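Local coordinates for protein kinase, putative (Bodo saltans, PDB 6TLY), which is an unconventional kinetochore protein, KKT2, whose zinc-binding central domain probably helps direct a putative serine/threonine kinase to centromeres, at residues Q10-H15 and C54-C59. Sequence-based numbering, arbitrary orientation. Where two conformers were deposited one is given.
With ZN (zinc ion), chain B; ZN (zinc ion), chain C; SO4 (sulfate ion), chain F.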
loop_
_atom_site.group_PDB
_atom_site.type_symbol
_atom_site.label_atom_id
_atom_site.label_comp_id
_atom_site.label_asym_id
_atom_site.label_seq_id
_atom_site.Cartn_x
_atom_site.Cartn_y
_atom_site.Cartn_z
ATOM N N GLN A 10 -1.961 5.598 -7.141
ATOM C CA GLN A 10 -2.290 6.038 -5.784
ATOM C C GLN A 10 -2.563 4.861 -4.846
ATOM O O GLN A 10 -2.885 3.789 -5.287
ATOM C CB GLN A 10 -3.521 6.941 -5.874
ATOM N N CYS A 11 -2.498 5.140 -3.553
ATOM C CA CYS A 11 -2.848 4.139 -2.526
ATOM C C CYS A 11 -4.365 4.164 -2.275
ATOM O O CYS A 11 -5.069 4.874 -2.932
ATOM C CB CYS A 11 -2.117 4.462 -1.237
ATOM S SG CYS A 11 -2.812 5.940 -0.478
ATOM N N MET A 12 -4.844 3.392 -1.310
ATOM C CA MET A 12 -6.286 3.351 -1.041
ATOM C C MET A 12 -6.811 4.664 -0.472
ATOM O O MET A 12 -8.023 4.898 -0.537
ATOM C CB MET A 12 -6.657 2.226 -0.047
ATOM C CG MET A 12 -6.039 0.892 -0.364
ATOM S SD MET A 12 -6.491 -0.338 0.880
ATOM C CE MET A 12 -8.032 -0.898 0.210
ATOM N N ASN A 13 -5.933 5.480 0.136
ATOM C CA ASN A 13 -6.331 6.750 0.728
ATOM C C ASN A 13 -5.945 7.970 -0.118
ATOM O O ASN A 13 -5.736 9.052 0.421
ATOM C CB ASN A 13 -5.803 6.845 2.151
ATOM C CG ASN A 13 -6.408 5.736 2.987
ATOM O OD1 ASN A 13 -7.628 5.688 3.180
ATOM N ND2 ASN A 13 -5.597 4.794 3.463
ATOM N N ARG A 14 -5.833 7.758 -1.435
ATOM C CA ARG A 14 -5.571 8.730 -2.490
ATOM C C ARG A 14 -4.250 9.518 -2.375
ATOM O O ARG A 14 -4.198 10.637 -2.866
ATOM C CB ARG A 14 -6.766 9.687 -2.649
ATOM C CG ARG A 14 -8.038 8.919 -2.972
ATOM C CD ARG A 14 -9.228 9.808 -3.309
ATOM N NE ARG A 14 -10.431 9.010 -3.563
ATOM C CZ ARG A 14 -10.715 8.430 -4.727
ATOM N NH1 ARG A 14 -9.890 8.559 -5.763
ATOM N NH2 ARG A 14 -11.824 7.713 -4.866
ATOM N N HIS A 15 -3.196 8.914 -1.835
ATOM C CA HIS A 15 -1.862 9.560 -1.812
ATOM C C HIS A 15 -1.071 9.037 -3.009
ATOM O O HIS A 15 -1.314 7.914 -3.432
ATOM C CB HIS A 15 -1.045 9.226 -0.560
ATOM C CG HIS A 15 -1.740 9.454 0.731
ATOM N ND1 HIS A 15 -2.040 8.449 1.583
ATOM C CD2 HIS A 15 -2.202 10.576 1.307
ATOM C CE1 HIS A 15 -2.666 8.929 2.619
ATOM N NE2 HIS A 15 -2.786 10.221 2.478
ATOM N N CYS A 54 0.622 5.013 4.737
ATOM C CA CYS A 54 -0.449 4.019 4.837
ATOM C C CYS A 54 0.059 2.599 5.071
ATOM O O CYS A 54 -0.777 1.717 5.271
ATOM C CB CYS A 54 -1.332 4.057 3.589
ATOM S SG CYS A 54 -2.348 5.549 3.432
ATOM N N ASP A 55 1.388 2.338 4.938
ATOM C CA ASP A 55 2.004 0.987 4.993
ATOM C C ASP A 55 1.302 0.125 3.922
ATOM O O ASP A 55 0.726 -0.920 4.229
ATOM C CB ASP A 55 1.890 0.329 6.384
ATOM C CG ASP A 55 2.571 -1.029 6.431
ATOM O OD1 ASP A 55 3.598 -1.199 5.747
ATOM O OD2 ASP A 55 2.065 -1.922 7.133
ATOM N N TYR A 56 1.265 0.655 2.710
ATOM C CA TYR A 56 0.586 0.027 1.562
ATOM C C TYR A 56 1.635 -0.299 0.505
ATOM O O TYR A 56 2.260 0.601 0.025
ATOM C CB TYR A 56 -0.461 0.980 1.004
ATOM C CG TYR A 56 -1.341 0.422 -0.074
ATOM C CD1 TYR A 56 -2.219 -0.608 0.182
ATOM C CD2 TYR A 56 -1.313 0.943 -1.347
ATOM C CE1 TYR A 56 -3.065 -1.099 -0.793
ATOM C CE2 TYR A 56 -2.151 0.465 -2.335
ATOM C CZ TYR A 56 -3.021 -0.567 -2.067
ATOM O OH TYR A 56 -3.841 -1.012 -3.044
ATOM N N ASP A 57 1.781 -1.583 0.219
ATOM C CA ASP A 57 2.765 -2.115 -0.727
ATOM C C ASP A 57 2.093 -2.823 -1.869
ATOM O O ASP A 57 1.293 -3.716 -1.631
ATOM C CB ASP A 57 3.607 -3.184 -0.021
ATOM C CG ASP A 57 4.460 -2.626 1.074
ATOM O OD1 ASP A 57 5.039 -1.551 0.869
ATOM O OD2 ASP A 57 4.518 -3.257 2.161
ATOM N N VAL A 58 2.394 -2.416 -3.066
ATOM C CA VAL A 58 1.832 -3.083 -4.286
ATOM C C VAL A 58 2.931 -3.445 -5.352
ATOM O O VAL A 58 3.996 -2.714 -5.695
ATOM C CB VAL A 58 0.720 -2.196 -4.879
ATOM C CG1 VAL A 58 1.246 -0.872 -5.383
ATOM C CG2 VAL A 58 -0.073 -2.889 -5.963
ATOM N N CYS A 59 2.695 -4.567 -6.060
ATOM C CA CYS A 59 3.631 -4.970 -7.134
ATOM C C CYS A 59 3.465 -4.002 -8.339
ATOM O O CYS A 59 2.449 -3.311 -8.437
ATOM C CB CYS A 59 3.415 -6.436 -7.545
ATOM S SG CYS A 59 1.925 -6.747 -8.544
HETATM ZN ZN ZN B . -1.421 6.477 1.475
HETATM ZN ZN ZN C . 0.037 -7.253 -7.260
HETATM S S SO4 F . -2.664 13.885 3.693
HETATM O O1 SO4 F . -2.373 15.173 4.332
HETATM O O2 SO4 F . -2.053 13.845 2.365
HETATM O O3 SO4 F . -4.106 13.697 3.538
HETATM O O4 SO4 F . -2.111 12.809 4.524
#
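Cys11 and Cys54 turn their sulfurs onto one zinc ion from different torsions: SG of Cys11 sits between its backbone N and carbonyl carbon (chi1 71°), whereas SG of Cys54 lies anti to its carbonyl carbon (chi1 -69°). The metal bonds measure 2.5 Å from Cys11 SG and 2.4 Å from Cys54 SG. His15 adds ND1 at 2.1 Å from the zinc, and Cys51 completes the site of three cysteines and one histidine. N-H groups also bond to both metal-bound sulfurs. A type I turn spans Cys11 to Arg14, and the backbone N of His15, just after it, donates to Cys11 SG at 3.3 Å, supplemented weakly by that of Asn13. Across the contact, second-shell Asn13 ND2 reaches Cys54 SG at 3.3 Å with an N-H...S angle of 161°, the sulfur lying near the amide plane, while Asn13 OD1 accepts from the backbone N of Lys81. Such donors probably temper the negative charge on the sulfurs. Farther from the metal, Met12 CG lies over one face of the Tyr56 ring, 4.0 Å from its centroid, a CH-pi contact; the Met12 sulfur stands obliquely, and the two side chains cross at about a right angle. Cys11 CB touches Tyr56 CD2 at 3.6 Å, oblique to the ring. An alanine in place of Tyr56 would probably open a gap beside Cys11 and leave Met12 without its aromatic partner. The C1-like zinc finger here joins the loop before strand 18-20 to strand 56-59, an outer strand of the three-stranded antiparallel sheet; that strand ends at Cys59, which binds a second zinc ion and N-caps helix 60-65.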